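Local coordinates for protein ABC-type amino acid transport system, periplasmic component (Caldanaerobacter subterraneus subsp. tengcongensis MB4, PDB 4YMX) that probably captures arginine outside the cell membrane and delivers it to an ABC-type amino acid transporter, at residues A[51-56]-A[83-88]; A[105-110]-A[117-122]; A[192-197]-A[209-214]. All blocks are in the same frame, centred on the assembly; numbering follows the deposited sequence. Where two conformers were deposited one is given.

Contact 1: residues A[51-56]-A[83-88]. With ARG (arginine), chain C.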
loop_
_atom_site.group_PDB
_atom_site.type_symbol
_atom_site.label_atom_id
_atom_site.label_comp_id
_atom_site.label_asym_id
_atom_site.label_seq_id
_atom_site.Cartn_x
_atom_site.Cartn_y
_atom_site.Cartn_z
ATOM N N GLU A 51 -2.892 -0.085 -6.373
ATOM C CA GLU A 51 -3.043 -1.301 -7.155
ATOM C C GLU A 51 -4.323 -1.991 -6.746
ATOM O O GLU A 51 -4.596 -2.181 -5.551
ATOM C CB GLU A 51 -1.859 -2.255 -6.967
ATOM C CG GLU A 51 -1.493 -2.498 -5.517
ATOM C CD GLU A 51 -0.416 -1.573 -5.049
ATOM O OE1 GLU A 51 0.353 -1.102 -5.924
ATOM O OE2 GLU A 51 -0.320 -1.329 -3.834
ATOM N N PHE A 52 -5.121 -2.351 -7.741
ATOM C CA PHE A 52 -6.372 -3.038 -7.496
ATOM C C PHE A 52 -6.846 -3.720 -8.767
ATOM O O PHE A 52 -6.351 -3.430 -9.856
ATOM C CB PHE A 52 -7.435 -2.063 -6.966
ATOM C CG PHE A 52 -7.802 -0.960 -7.928
ATOM C CD1 PHE A 52 -8.945 -1.068 -8.711
ATOM C CD2 PHE A 52 -7.028 0.189 -8.036
ATOM C CE1 PHE A 52 -9.311 -0.057 -9.590
ATOM C CE2 PHE A 52 -7.381 1.209 -8.920
ATOM C CZ PHE A 52 -8.537 1.076 -9.701
ATOM N N HIS A 53 -7.793 -4.636 -8.619
ATOM C CA HIS A 53 -8.390 -5.296 -9.774
ATOM C C HIS A 53 -9.581 -4.508 -10.284
ATOM O O HIS A 53 -10.562 -4.298 -9.564
ATOM C CB HIS A 53 -8.807 -6.721 -9.420
ATOM C CG HIS A 53 -7.656 -7.655 -9.263
ATOM N ND1 HIS A 53 -7.264 -8.530 -10.256
ATOM C CD2 HIS A 53 -6.787 -7.846 -8.237
ATOM C CE1 HIS A 53 -6.216 -9.221 -9.848
ATOM N NE2 HIS A 53 -5.904 -8.819 -8.625
ATOM N N LYS A 54 -9.468 -4.040 -11.520
ATOM C CA LYS A 54 -10.574 -3.406 -12.216
ATOM C C LYS A 54 -11.185 -4.492 -13.083
ATOM O O LYS A 54 -10.564 -4.970 -14.044
ATOM C CB LYS A 54 -10.077 -2.240 -13.069
ATOM C CG LYS A 54 -11.169 -1.506 -13.825
ATOM C CD LYS A 54 -10.582 -0.345 -14.611
ATOM C CE LYS A 54 -11.660 0.410 -15.358
ATOM N NZ LYS A 54 -11.095 1.252 -16.452
ATOM N N VAL A 55 -12.390 -4.906 -12.708
ATOM C CA VAL A 55 -13.059 -6.033 -13.341
ATOM C C VAL A 55 -14.324 -5.543 -14.021
ATOM O O VAL A 55 -15.346 -5.307 -13.370
ATOM C CB VAL A 55 -13.422 -7.112 -12.308
ATOM C CG1 VAL A 55 -14.031 -8.327 -13.003
ATOM C CG2 VAL A 55 -12.184 -7.516 -11.503
ATOM N N GLU A 56 -14.241 -5.377 -15.334
ATOM C CA GLU A 56 -15.377 -4.933 -16.135
ATOM C C GLU A 56 -15.099 -5.099 -17.620
ATOM O O GLU A 56 -13.936 -5.153 -18.051
ATOM C CB GLU A 56 -15.736 -3.480 -15.832
ATOM C CG GLU A 56 -14.698 -2.478 -16.288
ATOM C CD GLU A 56 -15.115 -1.048 -15.983
ATOM O OE1 GLU A 56 -16.096 -0.858 -15.229
ATOM O OE2 GLU A 56 -14.466 -0.116 -16.497
ATOM N N ILE A 83 2.925 -9.024 -13.830
ATOM C CA ILE A 83 2.565 -8.733 -12.453
ATOM C C ILE A 83 2.123 -10.008 -11.744
ATOM O O ILE A 83 1.276 -10.754 -12.258
ATOM C CB ILE A 83 1.415 -7.715 -12.387
ATOM C CG1 ILE A 83 1.762 -6.451 -13.168
ATOM C CG2 ILE A 83 1.099 -7.364 -10.941
ATOM C CD1 ILE A 83 0.599 -5.496 -13.293
ATOM N N LYS A 84 2.697 -10.258 -10.569
ATOM C CA LYS A 84 2.220 -11.323 -9.688
ATOM C C LYS A 84 1.504 -10.708 -8.490
ATOM O O LYS A 84 2.108 -9.961 -7.718
ATOM C CB LYS A 84 3.381 -12.190 -9.201
ATOM C CG LYS A 84 4.087 -13.003 -10.286
ATOM C CD LYS A 84 5.183 -13.857 -9.668
ATOM C CE LYS A 84 5.886 -14.725 -10.702
ATOM N NZ LYS A 84 6.980 -15.542 -10.089
ATOM N N ASP A 85 0.226 -11.030 -8.336
ATOM C CA ASP A 85 -0.562 -10.574 -7.191
ATOM C C ASP A 85 -0.434 -11.591 -6.060
ATOM O O ASP A 85 -0.619 -12.802 -6.262
ATOM C CB ASP A 85 -2.019 -10.393 -7.613
ATOM C CG ASP A 85 -2.869 -9.722 -6.558
ATOM O OD1 ASP A 85 -4.105 -9.733 -6.725
ATOM O OD2 ASP A 85 -2.330 -9.185 -5.570
ATOM N N MET A 86 -0.046 -11.110 -4.883
ATOM C CA MET A 86 0.120 -11.967 -3.719
ATOM C C MET A 86 -0.170 -11.179 -2.443
ATOM O O MET A 86 -0.227 -9.941 -2.461
ATOM C CB MET A 86 1.542 -12.536 -3.674
ATOM C CG MET A 86 2.612 -11.483 -3.413
ATOM S SD MET A 86 4.286 -12.129 -3.567
ATOM C CE MET A 86 4.404 -12.286 -5.337
ATOM N N ASP A 87 -0.345 -11.899 -1.340
ATOM C CA ASP A 87 -0.505 -11.266 -0.036
ATOM C C ASP A 87 0.664 -10.330 0.233
ATOM O O ASP A 87 1.806 -10.670 -0.068
ATOM C CB ASP A 87 -0.577 -12.320 1.070
ATOM C CG ASP A 87 -1.810 -13.201 0.974
ATOM O OD1 ASP A 87 -2.833 -12.778 0.398
ATOM O OD2 ASP A 87 -1.753 -14.330 1.502
ATOM N N PHE A 88 0.378 -9.142 0.761
ATOM C CA PHE A 88 1.433 -8.152 0.999
ATOM C C PHE A 88 2.615 -8.726 1.784
ATOM O O PHE A 88 3.784 -8.470 1.461
ATOM C CB PHE A 88 0.875 -6.924 1.720
ATOM C CG PHE A 88 1.909 -5.853 1.974
ATOM C CD1 PHE A 88 2.186 -4.885 1.015
ATOM C CD2 PHE A 88 2.616 -5.820 3.170
ATOM C CE1 PHE A 88 3.149 -3.903 1.247
ATOM C CE2 PHE A 88 3.567 -4.846 3.408
ATOM C CZ PHE A 88 3.824 -3.873 2.449
HETATM N N ARG C . 2.476 1.410 3.449
HETATM C CA ARG C . 2.231 0.234 4.325
HETATM C C ARG C . 3.477 -0.626 4.431
HETATM O O ARG C . 4.460 -0.397 3.728
HETATM C CB ARG C . 1.068 -0.599 3.783
HETATM C CG ARG C . 1.239 -1.031 2.339
HETATM C CD ARG C . 0.206 -2.072 1.940
HETATM N NE ARG C . 0.160 -2.238 0.495
HETATM C CZ ARG C . -0.650 -3.076 -0.141
HETATM N NH1 ARG C . -1.492 -3.844 0.530
HETATM N NH2 ARG C . -0.607 -3.146 -1.458
HETATM O OXT ARG C . 3.522 -1.564 5.226
#
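His53 and Asp85 come from opposite directions and meet in one hydrogen bond. His53 NE2 donates to Asp85 OD1 over 2.8 Å, and the bond is fairly straight at 164°. The carboxylate oxygen lies almost in the imidazole plane, at the ring edge. Seen from the acid, the donor sits above the carboxylate plane, and the two flat groups are turned 34° apart. Asp85 CG is anti to the backbone N (chi1 -171°), which brings the carboxylate to the ring.

Both segments belong to the first lobe of a family 3 solute-binding protein, and both also hold the bound arginine. From strand 51-56, Glu51 OE2 accepts a hydrogen bond from ligand NH2 at 3.0 Å. From the loop after strand 80-85, Phe88 lays one ring face against the ligand side chain, with Phe88 CD1 3.4 Å from ligand NE.

Both ring nitrogens of His53 meet a carboxylate, since ND1 is hydrogen-bonded to Asp60 OD1. A ring between two carboxylates would probably tend to be protonated. Asp85 OD2 takes the backbone N of Ala45 and a salt bridge from Arg174. That salt bridge joins the two lobes in this arginine-bound structure and probably adds to what holds them together.

Contact 2: residues A[105-110]-A[117-122]. With ARG (arginine), chain C.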
loop_
_atom_site.group_PDB
_atom_site.type_symbol
_atom_site.label_atom_id
_atom_site.label_comp_id
_atom_site.label_asym_id
_atom_site.label_seq_id
_atom_site.Cartn_x
_atom_site.Cartn_y
_atom_site.Cartn_z
ATOM N N ALA A 105 4.043 -1.566 -4.215
ATOM C CA ALA A 105 2.830 -1.910 -3.477
ATOM C C ALA A 105 2.546 -0.916 -2.357
ATOM O O ALA A 105 2.246 -1.303 -1.222
ATOM C CB ALA A 105 2.952 -3.329 -2.902
ATOM N N GLY A 106 2.669 0.371 -2.664
ATOM C CA GLY A 106 2.530 1.404 -1.654
ATOM C C GLY A 106 3.406 1.110 -0.447
ATOM O O GLY A 106 3.002 1.303 0.708
ATOM N N MET A 107 4.616 0.621 -0.716
ATOM C CA MET A 107 5.453 0.046 0.322
ATOM C C MET A 107 6.407 1.062 0.930
ATOM O O MET A 107 7.176 1.724 0.227
ATOM C CB MET A 107 6.233 -1.146 -0.225
ATOM C CG MET A 107 7.146 -1.758 0.822
ATOM S SD MET A 107 8.040 -3.221 0.279
ATOM C CE MET A 107 6.719 -4.438 0.291
ATOM N N THR A 108 6.363 1.167 2.252
ATOM C CA THR A 108 7.169 2.152 2.962
ATOM C C THR A 108 8.610 1.672 3.134
ATOM O O THR A 108 8.842 0.546 3.560
ATOM C CB THR A 108 6.547 2.469 4.324
ATOM O OG1 THR A 108 5.220 2.972 4.125
ATOM C CG2 THR A 108 7.372 3.512 5.073
ATOM N N PRO A 109 9.591 2.525 2.792
ATOM C CA PRO A 109 10.987 2.097 2.937
ATOM C C PRO A 109 11.485 2.225 4.374
ATOM O O PRO A 109 12.280 3.119 4.674
ATOM C CB PRO A 109 11.744 3.066 2.021
ATOM C CG PRO A 109 10.913 4.301 2.013
ATOM C CD PRO A 109 9.480 3.807 2.074
ATOM N N THR A 110 11.049 1.321 5.245
ATOM C CA THR A 110 11.416 1.379 6.660
ATOM C C THR A 110 12.863 0.969 6.881
ATOM O O THR A 110 13.429 0.212 6.089
ATOM C CB THR A 110 10.511 0.469 7.518
ATOM O OG1 THR A 110 10.766 -0.907 7.196
ATOM C CG2 THR A 110 9.055 0.772 7.260
ATOM N N VAL A 117 16.074 -5.590 1.765
ATOM C CA VAL A 117 15.941 -5.206 0.362
ATOM C C VAL A 117 16.385 -3.752 0.176
ATOM O O VAL A 117 16.601 -3.036 1.153
ATOM C CB VAL A 117 14.490 -5.391 -0.152
ATOM C CG1 VAL A 117 14.048 -6.848 -0.025
ATOM C CG2 VAL A 117 13.528 -4.458 0.591
ATOM N N ASP A 118 16.530 -3.320 -1.074
ATOM C CA ASP A 118 16.901 -1.937 -1.358
ATOM C C ASP A 118 15.694 -1.157 -1.875
ATOM O O ASP A 118 14.869 -1.691 -2.617
ATOM C CB ASP A 118 18.026 -1.878 -2.397
ATOM C CG ASP A 118 19.355 -2.352 -1.853
ATOM O OD1 ASP A 118 19.557 -2.299 -0.624
ATOM O OD2 ASP A 118 20.207 -2.763 -2.663
ATOM N N PHE A 119 15.611 0.113 -1.499
ATOM C CA PHE A 119 14.484 0.953 -1.900
ATOM C C PHE A 119 14.890 2.121 -2.778
ATOM O O PHE A 119 15.957 2.726 -2.606
ATOM C CB PHE A 119 13.737 1.493 -0.680
ATOM C CG PHE A 119 12.918 0.463 0.029
ATOM C CD1 PHE A 119 11.615 0.195 -0.373
ATOM C CD2 PHE A 119 13.448 -0.239 1.099
ATOM C CE1 PHE A 119 10.852 -0.766 0.291
ATOM C CE2 PHE A 119 12.696 -1.194 1.764
ATOM C CZ PHE A 119 11.392 -1.460 1.355
ATOM N N SER A 120 14.008 2.441 -3.716
ATOM C CA SER A 120 14.137 3.645 -4.518
ATOM C C SER A 120 13.876 4.885 -3.685
ATOM O O SER A 120 13.489 4.814 -2.514
ATOM C CB SER A 120 13.125 3.596 -5.661
ATOM O OG SER A 120 11.813 3.841 -5.156
ATOM N N ASP A 121 14.072 6.033 -4.317
ATOM C CA ASP A 121 13.590 7.287 -3.768
ATOM C C ASP A 121 12.083 7.185 -3.559
ATOM O O ASP A 121 11.399 6.414 -4.248
ATOM C CB ASP A 121 13.898 8.431 -4.736
ATOM C CG ASP A 121 15.386 8.670 -4.906
ATOM O OD1 ASP A 121 16.114 8.636 -3.893
ATOM O OD2 ASP A 121 15.820 8.918 -6.050
ATOM N N LEU A 122 11.561 7.954 -2.611
ATOM C CA LEU A 122 10.114 8.004 -2.404
ATOM C C LEU A 122 9.413 8.538 -3.652
ATOM O O LEU A 122 9.920 9.450 -4.322
ATOM C CB LEU A 122 9.759 8.893 -1.211
ATOM C CG LEU A 122 10.174 8.419 0.177
ATOM C CD1 LEU A 122 9.963 9.535 1.171
ATOM C CD2 LEU A 122 9.364 7.205 0.581
HETATM N N ARG C . 2.476 1.410 3.449
HETATM C CA ARG C . 2.231 0.234 4.325
HETATM C C ARG C . 3.477 -0.626 4.431
HETATM O O ARG C . 4.460 -0.397 3.728
HETATM C CB ARG C . 1.068 -0.599 3.783
HETATM C CG ARG C . 1.239 -1.031 2.339
HETATM C CD ARG C . 0.206 -2.072 1.940
HETATM N NE ARG C . 0.160 -2.238 0.495
HETATM C CZ ARG C . -0.650 -3.076 -0.141
HETATM N NH1 ARG C . -1.492 -3.844 0.530
HETATM N NH2 ARG C . -0.607 -3.146 -1.458
HETATM O OXT ARG C . 3.522 -1.564 5.226
#
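Pro109 leans over one face of the Phe119 ring with its CA–CB side down, and this pair is the tight part of the contact. Pro109 CA sits 3.6 Å from the ring centroid, almost exactly on the ring normal, in a CH-pi contact. Pro109 CB presses on the root of the same ring, 3.5 Å from Phe119 CG. Pro109 is the centre of an inverse gamma turn, in which Thr110 N bonds to Thr108 O. Met107 comes in from a different side. Its sulfur meets the ring edge, with Met107 SD 3.7 Å from Phe119 CE1, a Met-aromatic contact. The Met107 chain is extended through chi2 (177°) and bends only at chi3, and it crosses the phenylalanine at about a right angle.

The looser side belongs to Leu122, which is exposed to solvent. A single methyl reaches back, Leu122 CD2 lying 3.6 Å from Pro109 CG.

The other side of segment 105-110 lines the arginine pocket. Ala105 O accepts from arginine NE at 2.9 Å, and Gly106 O accepts from the ligand amino N at 2.8 Å. Thr108 N donates to the ligand carboxylate O at 2.9 Å, nearly straight at 172°. Thr108 OG1 accepts a hydrogen bond from the ligand amino N at 3.2 Å and is also hydrogen-bonded to Gly221 O.

Strand 222-227 runs between the two segments: Met107 is backbone-bonded to Ala223, and Ser120 to Val224. Pro109 and Phe119 bridge over this strand, resting on Ala223 and Ala225. Helix 111-114 packs beside them through Arg113 and Lys114, while Ser120 turns to helix 231-247.

Contact 3: residues A[192-197]-A[209-214]. With ARG (arginine), chain C.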
loop_
_atom_site.group_PDB
_atom_site.type_symbol
_atom_site.label_atom_id
_atom_site.label_comp_id
_atom_site.label_asym_id
_atom_site.label_seq_id
_atom_site.Cartn_x
_atom_site.Cartn_y
_atom_site.Cartn_z
ATOM N N VAL A 192 -5.186 1.880 8.440
ATOM C CA VAL A 192 -4.851 1.764 7.022
ATOM C C VAL A 192 -4.528 3.153 6.498
ATOM O O VAL A 192 -4.856 4.140 7.148
ATOM C CB VAL A 192 -6.025 1.101 6.236
ATOM C CG1 VAL A 192 -7.215 2.047 6.129
ATOM C CG2 VAL A 192 -5.582 0.620 4.853
ATOM N N GLU A 193 -3.861 3.239 5.350
ATOM C CA GLU A 193 -3.507 4.532 4.792
ATOM C C GLU A 193 -4.727 5.317 4.339
ATOM O O GLU A 193 -5.714 4.746 3.854
ATOM C CB GLU A 193 -2.500 4.377 3.651
ATOM C CG GLU A 193 -1.071 4.503 4.114
ATOM C CD GLU A 193 -0.183 3.433 3.542
ATOM O OE1 GLU A 193 -0.069 2.361 4.162
ATOM O OE2 GLU A 193 0.410 3.673 2.474
ATOM N N ASP A 194 -4.627 6.631 4.496
ATOM C CA ASP A 194 -5.701 7.578 4.209
ATOM C C ASP A 194 -6.262 7.445 2.797
ATOM O O ASP A 194 -7.467 7.334 2.599
ATOM C CB ASP A 194 -5.167 9.003 4.413
ATOM C CG ASP A 194 -6.235 10.072 4.236
ATOM O OD1 ASP A 194 -7.416 9.801 4.516
ATOM O OD2 ASP A 194 -5.871 11.198 3.826
ATOM N N THR A 195 -5.387 7.455 1.798
ATOM C CA THR A 195 -5.867 7.428 0.418
ATOM C C THR A 195 -6.588 6.128 0.095
ATOM O O THR A 195 -7.542 6.110 -0.683
ATOM C CB THR A 195 -4.741 7.657 -0.589
ATOM O OG1 THR A 195 -3.718 6.678 -0.390
ATOM C CG2 THR A 195 -4.169 9.058 -0.425
ATOM N N VAL A 196 -6.124 5.038 0.691
ATOM C CA VAL A 196 -6.784 3.755 0.498
ATOM C C VAL A 196 -8.136 3.690 1.221
ATOM O O VAL A 196 -9.121 3.196 0.657
ATOM C CB VAL A 196 -5.853 2.602 0.916
ATOM C CG1 VAL A 196 -6.561 1.269 0.797
ATOM C CG2 VAL A 196 -4.611 2.599 0.025
ATOM N N ALA A 197 -8.185 4.192 2.453
ATOM C CA ALA A 197 -9.460 4.306 3.157
ATOM C C ALA A 197 -10.477 5.103 2.336
ATOM O O ALA A 197 -11.647 4.721 2.245
ATOM C CB ALA A 197 -9.266 4.936 4.528
ATOM N N ILE A 209 -13.482 8.107 8.327
ATOM C CA ILE A 209 -12.072 8.157 8.667
ATOM C C ILE A 209 -11.891 9.065 9.877
ATOM O O ILE A 209 -12.441 10.170 9.920
ATOM C CB ILE A 209 -11.271 8.713 7.490
ATOM C CG1 ILE A 209 -11.399 7.767 6.297
ATOM C CG2 ILE A 209 -9.809 8.915 7.871
ATOM C CD1 ILE A 209 -10.814 8.312 4.993
ATOM N N LEU A 210 -11.136 8.586 10.859
ATOM C CA LEU A 210 -10.687 9.418 11.966
ATOM C C LEU A 210 -9.204 9.722 11.786
ATOM O O LEU A 210 -8.360 8.811 11.722
ATOM C CB LEU A 210 -10.941 8.740 13.313
ATOM C CG LEU A 210 -12.409 8.408 13.572
ATOM C CD1 LEU A 210 -12.590 7.700 14.906
ATOM C CD2 LEU A 210 -13.268 9.664 13.503
ATOM N N TYR A 211 -8.895 11.010 11.671
ATOM C CA TYR A 211 -7.517 11.477 11.554
ATOM C C TYR A 211 -6.922 11.675 12.940
ATOM O O TYR A 211 -7.074 12.735 13.551
ATOM C CB TYR A 211 -7.462 12.778 10.738
ATOM C CG TYR A 211 -7.856 12.542 9.299
ATOM C CD1 TYR A 211 -6.912 12.153 8.363
ATOM C CD2 TYR A 211 -9.174 12.661 8.884
ATOM C CE1 TYR A 211 -7.264 11.906 7.048
ATOM C CE2 TYR A 211 -9.542 12.405 7.566
ATOM C CZ TYR A 211 -8.575 12.032 6.655
ATOM O OH TYR A 211 -8.939 11.775 5.354
ATOM N N MET A 212 -6.254 10.649 13.449
ATOM C CA MET A 212 -5.652 10.719 14.778
ATOM C C MET A 212 -4.160 10.941 14.651
ATOM O O MET A 212 -3.480 10.151 13.999
ATOM C CB MET A 212 -5.901 9.415 15.524
ATOM C CG MET A 212 -7.357 9.017 15.593
ATOM S SD MET A 212 -7.537 7.540 16.586
ATOM C CE MET A 212 -9.308 7.331 16.587
ATOM N N ASP A 213 -3.650 11.999 15.276
ATOM C CA ASP A 213 -2.225 12.306 15.216
ATOM C C ASP A 213 -1.379 11.090 15.583
ATOM O O ASP A 213 -0.436 10.722 14.879
ATOM C CB ASP A 213 -1.878 13.451 16.174
ATOM C CG ASP A 213 -2.285 14.818 15.644
ATOM O OD1 ASP A 213 -2.773 14.911 14.494
ATOM O OD2 ASP A 213 -2.090 15.812 16.382
ATOM N N GLU A 214 -1.743 10.438 16.674
ATOM C CA GLU A 214 -0.851 9.462 17.271
ATOM C C GLU A 214 -0.743 8.137 16.514
ATOM O O GLU A 214 0.234 7.411 16.679
ATOM C CB GLU A 214 -1.232 9.227 18.730
ATOM C CG GLU A 214 -0.938 10.430 19.620
ATOM C CD GLU A 214 -1.448 10.241 21.027
ATOM O OE1 GLU A 214 -2.605 10.628 21.270
ATOM O OE2 GLU A 214 -0.693 9.707 21.880
HETATM N N ARG C . 2.476 1.410 3.449
HETATM C CA ARG C . 2.231 0.234 4.325
HETATM C C ARG C . 3.477 -0.626 4.431
HETATM O O ARG C . 4.460 -0.397 3.728
HETATM C CB ARG C . 1.068 -0.599 3.783
HETATM C CG ARG C . 1.239 -1.031 2.339
HETATM C CD ARG C . 0.206 -2.072 1.940
HETATM N NE ARG C . 0.160 -2.238 0.495
HETATM C CZ ARG C . -0.650 -3.076 -0.141
HETATM N NH1 ARG C . -1.492 -3.844 0.530
HETATM N NH2 ARG C . -0.607 -3.146 -1.458
HETATM O OXT ARG C . 3.522 -1.564 5.226
#
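Asp194 at the start of the helix and Tyr211 just past the second strand meet within a beta-alpha-beta crossover in the second lobe of this periplasmic binding protein fold. Strand 189-193 leads into helix 194-201, and the chain returns as strand 207-210, parallel to the first, with strand 128-133 between them.

The first shell is one short bond. Tyr211 OH donates to Asp194 OD1 over 2.6 Å, reaching the oxygen on its syn side and 25° out of the carboxylate plane. The two side chains cross at about a right angle, and so nearly do their flat groups, with the planes 84° apart. The extended chi1 of Asp194 (-176°) places the carboxylate beside the tyrosine hydroxyl. Ile209 touches both residues. Ile209 CD1 meets Asp194 OD1 at 3.7 Å and Ala197 CB, also at 3.7 Å. Ile209 CG2 lies 3.5 Å above the Tyr211 ring plane, offset toward its rim.

The next shell sets these groups in place. Val129 of the intervening strand 128-133 packs against Asp194, Ile209 and Tyr211, and Val131 meets Ala197. Lys198 lies one turn along the helix from Asp194; it touches Ile209 and Tyr211 and makes a long, weak ion pair with Asp194 OD2.

Further out, the same helix start faces the ligand. Glu193 is at the N-cap position, and its carbonyl O accepts from Ala197 N at 2.9 Å in the first turn. Its side chain points into the pocket beside Phe47. There Glu193 OE1 accepts a hydrogen bond from the amino N of the bound arginine at 2.8 Å.

The three contacts follow one another along the chain without overlap. Contacts 1 and 2 belong to the first lobe and both reach its five-stranded sheet, through strands 80-85 and 117-124 at its two edges. Contact 3 lies in the second lobe, on the sheet that holds strands 189-193 and 207-210. The centres are about 19 to 22 Å apart, yet all three touch the same arginine. Contacts 1 and 2 also pack directly, Phe88 against Met107. Contact 3 meets contact 2 where Glu193 packs near Gly106, and stays about 7 Å from contact 1 at the nearest atoms. The ligand therefore bridges two lobes, as expected for a closed solute-binding protein.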